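Long-range contacts in chitinase (Chromobacterium violaceum, PDB 4TXG), which probably hydrolyses the glycosidic bonds of chitin and carries a module that probably binds the polymer: residues Ala525-Lys530 with Gly620-Gly625; Gly607-Lys612 with Thr626-Leu631; Thr654-Val659 with Ala779-Ala784. All coordinates share one frame; numbering follows the deposited sequence.

Interaction 1: residues Ala525-Lys530 with Gly620-Gly625; sequences AKNLEK and GEYFIG. With CS (cesium ion), chain C.
Asn527 on helix 522-530 grips the backbone of Tyr622 with both ends of its side-chain amide, docking the helix on the outer edge of strand 621-624, the second strand of a two-stranded antiparallel sheet. Helix and strand run antiparallel, their axes 7.6 Å apart at the closest point. Glu621, Phe623 and Gly625 exchange backbone bonds with the segment Gly607-Lys612; Tyr622, between the first two, points its N-H and C=O to the other side, and the amide of Asn527 meets both as a further strand would. Tyr622 N donates to Asn527 OD1 over 2.7 Å, nearly straight, arriving on a lone pair of OD1 in the plane of the Asn527 amide. The return bond, Asn527 ND2 to Tyr622 O, is longer at 3.0 Å and more bent, with the donor tilted from the plane of the Tyr622 carbonyl; ND2 also bonds the hydroxyl of Tyr536.

The Tyr622 ring reaches back over the helix, its plane turned 50° from the amide. Lys526 lies over one face: its CB stands 3.6 Å from the ring centroid, 20° off the normal, a close CH-pi contact displaced toward CD2. Asn527 OD1 and Lys530 CG both approach the ring in its plane, at the edge, while Trp611 meets Tyr622 edge-to-face. Beyond CB the Lys526 chain departs from the ring. A bend at chi2 (-73°) places CD, and NZ meets Glu529 OE1 on the oxygen's syn lone pair, in a salt bridge, and forms another with Asp581. The charge is thus held by two carboxylates while the aliphatic root packs on the tyrosine. Glu529 O binds a cesium ion at 3.0 Å, together with Ser554 OG and Tyr555 O.

Interaction 2: residues Gly607-Lys612 with Thr626-Leu631; sequences GDYDWK and TTLTSL
Asp608 and the backbone of Tyr609 receive the first N-H groups of helix 627-636. Thr626 holds the N-cap position but its side chain makes no capping bond; the acceptors come from outside the helix. With CG anti to the backbone N (chi1 -161°), the carboxylate of Asp608 straddles two N-H groups: Leu628 N donates to OD1 on its syn lone pair at 2.9 Å, and Thr629 N to OD2, also at 2.9 Å and almost straight. The helix end probably favours the carboxylate's negative charge. Thr627 N goes to Tyr609 O. Thr626 N reaches Asp610 OD2 at 2.8 Å from well above the carboxylate plane. Thr627 OG1 sits 2.7 Å from Tyr609 O and 2.8 Å from Asp610 OD1, either of which could take its proton. Thr627 CB lies over one face of the Tyr609 ring, and Leu628 CG is 3.8 Å from Tyr609 CE2.

Further bonds position the carboxylates: Tyr609 N donates to Asp608 OD1, and two waters each link Asp610 to Thr626 OG1. A third joins Asp608 OD2 to Thr629 OG1, itself bonded to Tyr463. Tyr609 OH bonds Glu582 of helix 582-594, against which Leu628 packs, while helix 522-530 touches the Tyr609 ring.

Interaction 3: residues Thr654-Val659 with Ala779-Ala784; sequences TAAIDV and AIRDEA
A short parallel beta ladder, pairing Ala656 with Ala779 and Ile657 with Ile780, adds strand 656-657 to the mixed sheet of the C-terminal region. Three backbone bonds form it: Ala779 N to Ala655 O at 2.9 Å, Ile657 N to Ala779 O at 2.8 Å, and Arg781 N to Ile657 O at 3.1 Å, the last from above the carbonyl plane. Ala656 and Ala779 lie on one face, the two isoleucines on the other.

The ladder ends as both segments turn. Asp658 centres an inverse gamma turn with a weak Val659 N to Ile657 O bond, and Ile780 O accepts from both Glu783 N and Ala784 N. Ile780 CB packs against Val659 O at 3.5 Å. Arg781 lays its aliphatic stem across this corner: CG, anti to the carbonyl carbon (chi1 -64°), comes to 3.7 Å from Asp658 N. Its guanidinium stands nearly perpendicular to the Asp658 carboxylate, and a water joins Arg781 NH1 to Asp658 OD2. NH2 bonds Pro785 O. Another water ties Asp658 OD1 and Val659 O to Asp782 N. Asp658 OD1 and Asp782 OD1 lie 4.3 Å apart, a repulsion probably eased by Arg684, the salt-bridge partner of Asp658.

Ile657 packs on strand 767-773, the backbone of Ala656 also bonds Pro788 and Leu790, and past the turn the chain enters strand 659-664 of a second, antiparallel sheet.

In the fold
From the N-terminal side, helix 522-530 comes first and waits some 90 residues for its partner, strand 621-624; interaction 1 closes that loop. Interaction 2 opens inside it at strand 609-612 and closes just beyond it at helix 627-636, so the two cross. They also touch: strands 609-612 and 621-624 are neighbours in one small sheet, which ties both helices together. Interaction 3 follows in series, bridging about 120 residues between strands 656-657 and 776-780. Its centre lies about 48 Å from that of interaction 2, across the chain's centre, and it joins the first and last strands of the C-terminal beta region.

Interaction 1: residues Ala525-Lys530 with Gly620-Gly625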
loop_
_atom_site.group_PDB
_atom_site.type_symbol
_atom_site.label_atom_id
_atom_site.label_comp_id
_atom_site.label_asym_id
_atom_site.label_seq_id
_atom_site.Cartn_x
_atom_site.Cartn_y
_atom_site.Cartn_z
ATOM N N ALA A 525 21.617 10.762 -3.983
ATOM C CA ALA A 525 21.421 10.803 -5.430
ATOM C C ALA A 525 21.558 12.228 -5.981
ATOM O O ALA A 525 22.056 12.428 -7.087
ATOM C CB ALA A 525 20.056 10.221 -5.797
ATOM N N LYS A 526 21.112 13.215 -5.209
ATOM C CA LYS A 526 21.251 14.609 -5.622
ATOM C C LYS A 526 22.720 15.044 -5.609
ATOM O O LYS A 526 23.149 15.814 -6.475
ATOM C CB LYS A 526 20.391 15.522 -4.734
ATOM C CG LYS A 526 18.894 15.453 -5.082
ATOM C CD LYS A 526 18.652 16.180 -6.402
ATOM C CE LYS A 526 17.464 15.646 -7.188
ATOM N NZ LYS A 526 17.391 16.301 -8.550
ATOM N N ASN A 527 23.493 14.560 -4.642
ATOM C CA ASN A 527 24.932 14.826 -4.647
ATOM C C ASN A 527 25.640 14.156 -5.829
ATOM O O ASN A 527 26.506 14.761 -6.458
ATOM C CB ASN A 527 25.573 14.388 -3.328
ATOM C CG ASN A 527 25.301 15.377 -2.202
ATOM O OD1 ASN A 527 25.141 16.577 -2.444
ATOM N ND2 ASN A 527 25.251 14.880 -0.967
ATOM N N LEU A 528 25.270 12.918 -6.146
ATOM C CA LEU A 528 25.909 12.236 -7.274
ATOM C C LEU A 528 25.669 13.007 -8.567
ATOM O O LEU A 528 26.576 13.156 -9.390
ATOM C CB LEU A 528 25.397 10.798 -7.410
ATOM C CG LEU A 528 25.843 9.848 -6.295
ATOM C CD1 LEU A 528 25.287 8.452 -6.535
ATOM C CD2 LEU A 528 27.372 9.818 -6.187
ATOM N N GLU A 529 24.443 13.501 -8.725
ATOM C CA GLU A 529 24.056 14.323 -9.875
ATOM C C GLU A 529 24.944 15.568 -9.968
ATOM O O GLU A 529 25.330 16.012 -11.063
ATOM C CB GLU A 529 22.566 14.718 -9.763
ATOM C CG GLU A 529 22.033 15.518 -10.954
ATOM C CD GLU A 529 20.602 16.032 -10.759
ATOM O OE1 GLU A 529 19.905 15.580 -9.819
ATOM O OE2 GLU A 529 20.174 16.906 -11.553
ATOM N N LYS A 530 25.279 16.112 -8.803
ATOM C CA LYS A 530 26.096 17.319 -8.697
ATOM C C LYS A 530 27.590 17.048 -8.806
ATOM O O LYS A 530 28.385 17.984 -8.874
ATOM C CB LYS A 530 25.822 18.023 -7.371
ATOM C CG LYS A 530 24.480 18.695 -7.284
ATOM C CD LYS A 530 24.560 20.127 -7.787
ATOM C CE LYS A 530 25.658 20.888 -7.069
ATOM N NZ LYS A 530 25.518 22.366 -7.221
ATOM N N GLY A 620 29.304 23.003 0.684
ATOM C CA GLY A 620 27.909 22.631 0.541
ATOM C C GLY A 620 27.706 21.256 -0.067
ATOM O O GLY A 620 28.550 20.768 -0.822
ATOM N N GLU A 621 26.576 20.642 0.277
ATOM C CA GLU A 621 26.135 19.367 -0.290
ATOM C C GLU A 621 24.689 19.138 0.122
ATOM O O GLU A 621 24.183 19.817 1.020
ATOM C CB GLU A 621 27.009 18.202 0.186
ATOM C CG GLU A 621 26.819 17.857 1.664
ATOM C CD GLU A 621 27.811 16.815 2.163
ATOM O OE1 GLU A 621 28.710 16.419 1.386
ATOM O OE2 GLU A 621 27.697 16.400 3.339
ATOM N N TYR A 622 24.020 18.191 -0.529
ATOM C CA TYR A 622 22.692 17.791 -0.089
ATOM C C TYR A 622 22.775 16.862 1.114
ATOM O O TYR A 622 23.724 16.099 1.270
ATOM C CB TYR A 622 21.917 17.093 -1.208
ATOM C CG TYR A 622 21.469 18.006 -2.323
ATOM C CD1 TYR A 622 20.277 18.713 -2.228
ATOM C CD2 TYR A 622 22.234 18.151 -3.477
ATOM C CE1 TYR A 622 19.854 19.547 -3.251
ATOM C CE2 TYR A 622 21.814 18.977 -4.516
ATOM C CZ TYR A 622 20.627 19.673 -4.391
ATOM O OH TYR A 622 20.207 20.503 -5.404
ATOM N N PHE A 623 21.762 16.926 1.961
ATOM C CA PHE A 623 21.706 16.064 3.127
ATOM C C PHE A 623 20.244 15.971 3.515
ATOM O O PHE A 623 19.369 16.410 2.759
ATOM C CB PHE A 623 22.574 16.620 4.264
ATOM C CG PHE A 623 22.890 15.615 5.355
ATOM C CD1 PHE A 623 23.536 14.424 5.056
ATOM C CD2 PHE A 623 22.545 15.875 6.673
ATOM C CE1 PHE A 623 23.828 13.501 6.053
ATOM C CE2 PHE A 623 22.838 14.965 7.677
ATOM C CZ PHE A 623 23.479 13.776 7.364
ATOM N N ILE A 624 19.990 15.405 4.686
ATOM C CA ILE A 624 18.639 15.208 5.183
ATOM C C ILE A 624 17.855 16.519 5.197
ATOM O O ILE A 624 18.344 17.537 5.696
ATOM C CB ILE A 624 18.683 14.618 6.604
ATOM C CG1 ILE A 624 19.326 13.227 6.583
ATOM C CG2 ILE A 624 17.297 14.603 7.225
ATOM C CD1 ILE A 624 19.575 12.651 7.984
ATOM N N GLY A 625 16.651 16.501 4.631
ATOM C CA GLY A 625 15.850 17.707 4.566
ATOM C C GLY A 625 14.403 17.421 4.247
ATOM O O GLY A 625 13.923 16.311 4.464
HETATM CS CS CS C . 26.140 15.507 -13.964
#

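Interaction 2: residues Gly607-Lys612 with Thr626-Leu631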
loop_
_atom_site.group_PDB
_atom_site.type_symbol
_atom_site.label_atom_id
_atom_site.label_comp_id
_atom_site.label_asym_id
_atom_site.label_seq_id
_atom_site.Cartn_x
_atom_site.Cartn_y
_atom_site.Cartn_z
ATOM N N GLY A 607 14.951 9.929 3.902
ATOM C CA GLY A 607 15.480 10.035 2.551
ATOM C C GLY A 607 15.250 11.377 1.869
ATOM O O GLY A 607 15.853 11.655 0.830
ATOM N N ASP A 608 14.369 12.204 2.426
ATOM C CA ASP A 608 14.075 13.515 1.826
ATOM C C ASP A 608 15.288 14.430 2.019
ATOM O O ASP A 608 16.128 14.178 2.892
ATOM C CB ASP A 608 12.816 14.116 2.456
ATOM C CG ASP A 608 12.188 15.220 1.608
ATOM O OD1 ASP A 608 12.738 15.578 0.543
ATOM O OD2 ASP A 608 11.129 15.732 2.031
ATOM N N TYR A 609 15.384 15.488 1.217
ATOM C CA TYR A 609 16.641 16.222 1.113
ATOM C C TYR A 609 16.504 17.742 1.145
ATOM O O TYR A 609 15.434 18.282 0.890
ATOM C CB TYR A 609 17.364 15.811 -0.175
ATOM C CG TYR A 609 16.607 16.114 -1.461
ATOM C CD1 TYR A 609 16.711 17.365 -2.073
ATOM C CD2 TYR A 609 15.817 15.148 -2.074
ATOM C CE1 TYR A 609 16.038 17.649 -3.248
ATOM C CE2 TYR A 609 15.144 15.424 -3.263
ATOM C CZ TYR A 609 15.259 16.677 -3.839
ATOM O OH TYR A 609 14.596 16.969 -5.009
ATOM N N ASP A 610 17.609 18.410 1.476
ATOM C CA ASP A 610 17.779 19.851 1.313
ATOM C C ASP A 610 19.234 20.152 0.994
ATOM O O ASP A 610 20.130 19.370 1.333
ATOM C CB ASP A 610 17.382 20.624 2.579
ATOM C CG ASP A 610 15.903 20.954 2.637
ATOM O OD1 ASP A 610 15.340 21.427 1.625
ATOM O OD2 ASP A 610 15.309 20.757 3.715
ATOM N N TRP A 611 19.474 21.288 0.353
ATOM C CA TRP A 611 20.834 21.775 0.180
ATOM C C TRP A 611 21.334 22.373 1.485
ATOM O O TRP A 611 20.686 23.248 2.065
ATOM C CB TRP A 611 20.909 22.817 -0.937
ATOM C CG TRP A 611 22.301 23.328 -1.181
ATOM C CD1 TRP A 611 22.806 24.539 -0.806
ATOM C CD2 TRP A 611 23.367 22.638 -1.846
ATOM N NE1 TRP A 611 24.120 24.652 -1.206
ATOM C CE2 TRP A 611 24.486 23.496 -1.841
ATOM C CE3 TRP A 611 23.484 21.378 -2.442
ATOM C CZ2 TRP A 611 25.710 23.131 -2.411
ATOM C CZ3 TRP A 611 24.695 21.021 -3.008
ATOM C CH2 TRP A 611 25.789 21.895 -2.995
ATOM N N LYS A 612 22.484 21.901 1.945
ATOM C CA LYS A 612 23.075 22.407 3.181
ATOM C C LYS A 612 24.389 23.127 2.895
ATOM O O LYS A 612 25.434 22.497 2.779
ATOM C CB LYS A 612 23.293 21.260 4.169
ATOM C CG LYS A 612 22.016 20.511 4.513
ATOM C CD LYS A 612 21.057 21.416 5.266
ATOM C CE LYS A 612 19.771 20.696 5.613
ATOM N NZ LYS A 612 18.812 21.597 6.309
ATOM N N THR A 626 13.703 18.428 3.733
ATOM C CA THR A 626 12.260 18.298 3.542
ATOM C C THR A 626 11.750 18.813 2.196
ATOM O O THR A 626 10.583 19.178 2.088
ATOM C CB THR A 626 11.480 19.048 4.650
ATOM O OG1 THR A 626 11.788 20.448 4.589
ATOM C CG2 THR A 626 11.831 18.504 6.036
ATOM N N THR A 627 12.599 18.837 1.174
ATOM C CA THR A 627 12.188 19.396 -0.123
ATOM C C THR A 627 10.954 18.711 -0.730
ATOM O O THR A 627 9.998 19.381 -1.136
ATOM C CB THR A 627 13.344 19.342 -1.133
ATOM O OG1 THR A 627 14.366 20.246 -0.707
ATOM C CG2 THR A 627 12.872 19.754 -2.531
ATOM N N LEU A 628 10.953 17.385 -0.785
ATOM C CA LEU A 628 9.846 16.691 -1.441
ATOM C C LEU A 628 8.545 16.760 -0.624
ATOM O O LEU A 628 7.465 16.988 -1.171
ATOM C CB LEU A 628 10.216 15.233 -1.724
ATOM C CG LEU A 628 11.444 15.042 -2.616
ATOM C CD1 LEU A 628 11.652 13.561 -2.916
ATOM C CD2 LEU A 628 11.336 15.848 -3.916
ATOM N N THR A 629 8.648 16.583 0.685
ATOM C CA THR A 629 7.476 16.708 1.539
ATOM C C THR A 629 6.945 18.143 1.515
ATOM O O THR A 629 5.735 18.361 1.543
ATOM C CB THR A 629 7.801 16.266 2.970
ATOM O OG1 THR A 629 8.105 14.864 2.953
ATOM C CG2 THR A 629 6.620 16.502 3.895
ATOM N N SER A 630 7.847 19.120 1.435
ATOM C CA SER A 630 7.429 20.516 1.367
ATOM C C SER A 630 6.686 20.806 0.066
ATOM O O SER A 630 5.718 21.576 0.042
ATOM C CB SER A 630 8.629 21.457 1.504
ATOM O OG SER A 630 9.175 21.384 2.813
ATOM N N LEU A 631 7.148 20.194 -1.018
ATOM C CA LEU A 631 6.478 20.345 -2.304
ATOM C C LEU A 631 5.086 19.735 -2.245
ATOM O O LEU A 631 4.120 20.343 -2.707
ATOM C CB LEU A 631 7.293 19.700 -3.427
ATOM C CG LEU A 631 6.652 19.667 -4.821
ATOM C CD1 LEU A 631 6.321 21.064 -5.323
ATOM C CD2 LEU A 631 7.590 18.947 -5.802
HETATM O O HOH W 1 10.293 15.013 4.469
HETATM O O HOH W 2 12.810 22.242 2.256
HETATM O O HOH W 3 14.266 21.506 6.136
#

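Interaction 3: residues Thr654-Val659 with Ala779-Ala784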
loop_
_atom_site.group_PDB
_atom_site.type_symbol
_atom_site.label_atom_id
_atom_site.label_comp_id
_atom_site.label_asym_id
_atom_site.label_seq_id
_atom_site.Cartn_x
_atom_site.Cartn_y
_atom_site.Cartn_z
ATOM N N THR A 654 -33.238 5.433 -5.354
ATOM C CA THR A 654 -33.877 5.966 -4.166
ATOM C C THR A 654 -34.447 4.834 -3.319
ATOM O O THR A 654 -34.965 5.059 -2.223
ATOM C CB THR A 654 -34.992 6.958 -4.541
ATOM O OG1 THR A 654 -35.972 6.293 -5.344
ATOM C CG2 THR A 654 -34.408 8.112 -5.334
ATOM N N ALA A 655 -34.341 3.614 -3.842
ATOM C CA ALA A 655 -34.797 2.429 -3.129
ATOM C C ALA A 655 -33.765 1.313 -3.235
ATOM O O ALA A 655 -32.927 1.304 -4.138
ATOM C CB ALA A 655 -36.141 1.962 -3.669
ATOM N N ALA A 656 -33.832 0.363 -2.312
ATOM C CA ALA A 656 -32.879 -0.734 -2.317
ATOM C C ALA A 656 -33.584 -2.080 -2.271
ATOM O O ALA A 656 -34.780 -2.159 -2.000
ATOM C CB ALA A 656 -31.916 -0.607 -1.143
ATOM N N ILE A 657 -32.834 -3.138 -2.560
ATOM C CA ILE A 657 -33.344 -4.501 -2.403
ATOM C C ILE A 657 -32.220 -5.333 -1.806
ATOM O O ILE A 657 -31.047 -5.072 -2.080
ATOM C CB ILE A 657 -33.839 -5.091 -3.752
ATOM C CG1 ILE A 657 -34.531 -6.447 -3.539
ATOM C CG2 ILE A 657 -32.693 -5.176 -4.762
ATOM C CD1 ILE A 657 -35.203 -7.009 -4.790
ATOM N N ASP A 658 -32.548 -6.318 -0.973
ATOM C CA ASP A 658 -31.494 -7.116 -0.345
ATOM C C ASP A 658 -31.086 -8.287 -1.229
ATOM O O ASP A 658 -31.555 -9.412 -1.053
ATOM C CB ASP A 658 -31.932 -7.631 1.023
ATOM C CG ASP A 658 -30.758 -8.005 1.902
ATOM O OD1 ASP A 658 -29.614 -8.087 1.388
ATOM O OD2 ASP A 658 -30.980 -8.218 3.113
ATOM N N VAL A 659 -30.228 -7.991 -2.196
ATOM C CA VAL A 659 -29.629 -9.003 -3.051
ATOM C C VAL A 659 -28.130 -8.943 -2.794
ATOM O O VAL A 659 -27.545 -7.855 -2.762
ATOM C CB VAL A 659 -29.953 -8.761 -4.539
ATOM C CG1 VAL A 659 -29.188 -9.733 -5.434
ATOM C CG2 VAL A 659 -31.458 -8.901 -4.760
ATOM N N ALA A 779 -30.766 0.023 -5.629
ATOM C CA ALA A 779 -29.453 -0.255 -5.060
ATOM C C ALA A 779 -29.586 -1.528 -4.231
ATOM O O ALA A 779 -30.689 -2.057 -4.085
ATOM C CB ALA A 779 -28.967 0.903 -4.208
ATOM N N ILE A 780 -28.479 -2.052 -3.721
ATOM C CA ILE A 780 -28.592 -3.202 -2.828
ATOM C C ILE A 780 -28.358 -2.765 -1.390
ATOM O O ILE A 780 -27.628 -1.814 -1.121
ATOM C CB ILE A 780 -27.630 -4.356 -3.213
ATOM C CG1 ILE A 780 -26.162 -3.976 -3.024
ATOM C CG2 ILE A 780 -27.874 -4.792 -4.661
ATOM C CD1 ILE A 780 -25.220 -5.169 -3.175
ATOM N N ARG A 781 -29.012 -3.454 -0.462
ATOM C CA ARG A 781 -28.949 -3.078 0.944
ATOM C C ARG A 781 -27.538 -3.207 1.519
ATOM O O ARG A 781 -27.190 -2.496 2.460
ATOM C CB ARG A 781 -29.916 -3.930 1.773
ATOM C CG ARG A 781 -31.387 -3.761 1.439
ATOM C CD ARG A 781 -32.229 -4.000 2.692
ATOM N NE ARG A 781 -32.025 -2.933 3.666
ATOM C CZ ARG A 781 -32.283 -3.040 4.965
ATOM N NH1 ARG A 781 -32.755 -4.180 5.464
ATOM N NH2 ARG A 781 -32.064 -2.007 5.770
ATOM N N ASP A 782 -26.725 -4.101 0.959
ATOM C CA ASP A 782 -25.343 -4.258 1.436
ATOM C C ASP A 782 -24.533 -2.976 1.255
ATOM O O ASP A 782 -23.565 -2.739 1.986
ATOM C CB ASP A 782 -24.637 -5.412 0.718
ATOM C CG ASP A 782 -25.076 -6.770 1.226
ATOM O OD1 ASP A 782 -25.640 -6.832 2.338
ATOM O OD2 ASP A 782 -24.859 -7.774 0.512
ATOM N N GLU A 783 -24.928 -2.155 0.282
ATOM C CA GLU A 783 -24.226 -0.903 0.008
ATOM C C GLU A 783 -25.028 0.321 0.404
ATOM O O GLU A 783 -24.470 1.401 0.601
ATOM C CB GLU A 783 -23.872 -0.798 -1.477
ATOM C CG GLU A 783 -22.907 -1.869 -1.938
ATOM C CD GLU A 783 -22.470 -1.676 -3.374
ATOM O OE1 GLU A 783 -23.354 -1.523 -4.248
ATOM O OE2 GLU A 783 -21.243 -1.674 -3.619
ATOM N N ALA A 784 -26.342 0.156 0.498
ATOM C CA ALA A 784 -27.234 1.277 0.762
ATOM C C ALA A 784 -28.246 0.903 1.846
ATOM O O ALA A 784 -29.445 0.791 1.578
ATOM C CB ALA A 784 -27.947 1.699 -0.532
HETATM O O HOH W 4 -27.953 -6.474 -0.301
HETATM O O HOH W 5 -33.324 -6.876 4.276
#